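PDB 4ESB: transcriptional regulator, PadR family from Bacillus cereus, which probably binds DNA through a winged helix-turn-helix fold and thereby regulates transcription. Local coordinates for residues S44-P47 with L48-M52. Numbering follows the deposited sequence.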
ATOM      1  N   SER A  44       1.381   1.644 -20.158  1.00 37.46           N
ATOM      2  CA  SER A  44       2.016   1.243 -18.907  1.00 47.75           C
ATOM      3  C   SER A  44       1.209   0.199 -18.134  1.00 47.43           C
ATOM      4  O   SER A  44       1.786  -0.625 -17.425  1.00 59.94           O
ATOM      5  CB  SER A  44       2.280   2.469 -18.026  1.00 36.12           C
ATOM      6  OG  SER A  44       1.112   2.892 -17.353  1.00 48.26           O
ATOM      7  N   ILE A  45      -0.117   0.225 -18.267  1.00 47.24           N
ATOM      8  CA  ILE A  45      -0.968  -0.738 -17.565  1.00 46.70           C
ATOM      9  C   ILE A  45      -1.356  -1.930 -18.435  1.00 43.29           C
ATOM     10  O   ILE A  45      -1.972  -2.878 -17.952  1.00 47.29           O
ATOM     11  CB  ILE A  45      -2.275  -0.096 -17.032  1.00 41.71           C
ATOM     12  CG1 ILE A  45      -3.239   0.216 -18.182  1.00 46.63           C
ATOM     13  CG2 ILE A  45      -1.967   1.150 -16.209  1.00 47.32           C
ATOM     14  CD1 ILE A  45      -4.581   0.759 -17.726  1.00 46.58           C
ATOM     15  N   TYR A  46      -0.999  -1.886 -19.715  1.00 40.38           N
ATOM     16  CA  TYR A  46      -1.413  -2.935 -20.646  1.00 48.54           C
ATOM     17  C   TYR A  46      -1.005  -4.327 -20.170  1.00 46.64           C
ATOM     18  O   TYR A  46      -1.830  -5.240 -20.138  1.00 53.11           O
ATOM     19  CB  TYR A  46      -0.853  -2.677 -22.049  1.00 39.35           C
ATOM     20  CG  TYR A  46      -1.332  -3.668 -23.077  1.00 38.47           C
ATOM     21  CD1 TYR A  46      -2.687  -3.834 -23.324  1.00 36.81           C
ATOM     22  CD2 TYR A  46      -0.430  -4.433 -23.806  1.00 40.52           C
ATOM     23  CE1 TYR A  46      -3.133  -4.738 -24.264  1.00 39.27           C
ATOM     24  CE2 TYR A  46      -0.866  -5.339 -24.749  1.00 43.99           C
ATOM     25  CZ  TYR A  46      -2.220  -5.490 -24.972  1.00 45.99           C
ATOM     26  OH  TYR A  46      -2.666  -6.387 -25.913  1.00 50.80           O
ATOM     27  N   PRO A  47       0.274  -4.498 -19.795  1.00 55.54           N
ATOM     28  CA  PRO A  47       0.733  -5.822 -19.360  1.00 51.73           C
ATOM     29  C   PRO A  47      -0.013  -6.301 -18.115  1.00 50.93           C
ATOM     30  O   PRO A  47      -0.183  -7.505 -17.914  1.00 43.33           O
ATOM     31  CB  PRO A  47       2.217  -5.597 -19.046  1.00 43.35           C
ATOM     32  CG  PRO A  47       2.580  -4.322 -19.729  1.00 49.99           C
ATOM     33  CD  PRO A  47       1.344  -3.491 -19.703  1.00 50.14           C
ATOM     34  N   LEU A  48      -0.447  -5.359 -17.284  1.00 37.07           N
ATOM     35  CA  LEU A  48      -1.229  -5.688 -16.102  1.00 42.91           C
ATOM     36  C   LEU A  48      -2.628  -6.149 -16.504  1.00 49.30           C
ATOM     37  O   LEU A  48      -3.182  -7.057 -15.893  1.00 54.83           O
ATOM     38  CB  LEU A  48      -1.309  -4.483 -15.161  1.00 31.57           C
ATOM     39  CG  LEU A  48      -2.241  -4.606 -13.952  1.00 51.74           C
ATOM     40  CD1 LEU A  48      -1.867  -5.810 -13.102  1.00 45.58           C
ATOM     41  CD2 LEU A  48      -2.206  -3.331 -13.122  1.00 33.26           C
ATOM     42  N   LEU A  49      -3.188  -5.531 -17.540  1.00 46.11           N
ATOM     43  CA  LEU A  49      -4.503  -5.929 -18.040  1.00 45.06           C
ATOM     44  C   LEU A  49      -4.447  -7.317 -18.671  1.00 43.47           C
ATOM     45  O   LEU A  49      -5.388  -8.099 -18.547  1.00 47.47           O
ATOM     46  CB  LEU A  49      -5.031  -4.927 -19.071  1.00 40.76           C
ATOM     47  CG  LEU A  49      -5.530  -3.566 -18.584  1.00 44.62           C
ATOM     48  CD1 LEU A  49      -6.061  -2.785 -19.773  1.00 39.65           C
ATOM     49  CD2 LEU A  49      -6.601  -3.704 -17.511  1.00 38.97           C
ATOM     50  N   LEU A  50      -3.348  -7.616 -19.356  1.00 49.90           N
ATOM     51  CA  LEU A  50      -3.183  -8.915 -19.998  1.00 50.57           C
ATOM     52  C   LEU A  50      -3.112 -10.005 -18.943  1.00 49.95           C
ATOM     53  O   LEU A  50      -3.592 -11.120 -19.142  1.00 50.55           O
ATOM     54  CB  LEU A  50      -1.903  -8.944 -20.834  1.00 41.71           C
ATOM     55  CG  LEU A  50      -1.902  -8.206 -22.173  1.00 51.91           C
ATOM     56  CD1 LEU A  50      -0.493  -8.175 -22.742  1.00 35.85           C
ATOM     57  CD2 LEU A  50      -2.863  -8.861 -23.153  1.00 34.68           C
ATOM     58  N   ARG A  51      -2.501  -9.668 -17.814  1.00 45.37           N
ATOM     59  CA  ARG A  51      -2.279 -10.624 -16.745  1.00 54.60           C
ATOM     60  C   ARG A  51      -3.552 -10.831 -15.932  1.00 57.32           C
ATOM     61  O   ARG A  51      -3.884 -11.957 -15.566  1.00 65.52           O
ATOM     62  CB  ARG A  51      -1.137 -10.136 -15.854  1.00 55.39           C
ATOM     63  CG  ARG A  51      -0.752 -11.094 -14.748  1.00 75.27           C
ATOM     64  CD  ARG A  51       0.572 -10.690 -14.119  1.00 78.38           C
ATOM     65  NE  ARG A  51       0.423  -9.575 -13.187  1.00 90.39           N
ATOM     66  CZ  ARG A  51       0.029  -9.700 -11.922  1.00 94.23           C
ATOM     67  NH1 ARG A  51      -0.267 -10.895 -11.424  1.00 90.08           N
ATOM     68  NH2 ARG A  51      -0.076  -8.627 -11.152  1.00 76.56           N
ATOM     69  N   MET A  52      -4.274  -9.747 -15.665  1.00 48.71           N
ATOM     70  CA  MET A  52      -5.533  -9.837 -14.939  1.00 45.93           C
ATOM     71  C   MET A  52      -6.530 -10.687 -15.721  1.00 54.41           C
ATOM     72  O   MET A  52      -7.385 -11.349 -15.134  1.00 46.93           O
ATOM     73  CB  MET A  52      -6.107  -8.442 -14.676  1.00 40.86           C
ATOM     74  CG  MET A  52      -5.311  -7.632 -13.658  1.00 47.40           C
ATOM     75  SD  MET A  52      -5.955  -5.967 -13.405  1.00 42.69           S
ATOM     76  CE  MET A  52      -7.531  -6.321 -12.631  1.00 44.04           C
TER
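Leu49 N donates to Ile45 O and Leu50 N to Tyr46 O, both at 2.9 Å; N-H...O angles of 150° and 153° mark both as regular i to i+4 helical bonds. The next one is longer and more bent: Arg51 N lies 3.2 Å from Pro47 O, with an angle of 138° and the donor above the carbonyl plane. Arg51 NH1 forms a salt bridge with Glu55 OE2. Pro47 N, which carries no hydrogen, cannot bond to the turn before, and the helix kinks at that point. Tyr46 and Leu50 make the main side-chain contact one turn apart. Tyr46 CG is anti to the backbone N, which brings the ring alongside Leu50; Leu50 CG lies over one face, 4.1 Å from the Tyr46 ring centroid, a CH-pi contact. The two methyls lie on the same side but hang beyond the rim, Leu50 CD1 3.5 Å from Tyr46 CE2 and Leu50 CD2 3.7 Å from Tyr46 OH. On the buried side, Ile45 CD1 and Leu49 CD1 meet more loosely, at 4.4 Å. Within the winged helix-turn-helix fold, Ile45 and Leu49 pack on Leu28 of helix 25-34, Leu49 and Met52 reach Ile58 of strand 58-64, and Leu48 and Met52 touch helix 10-20.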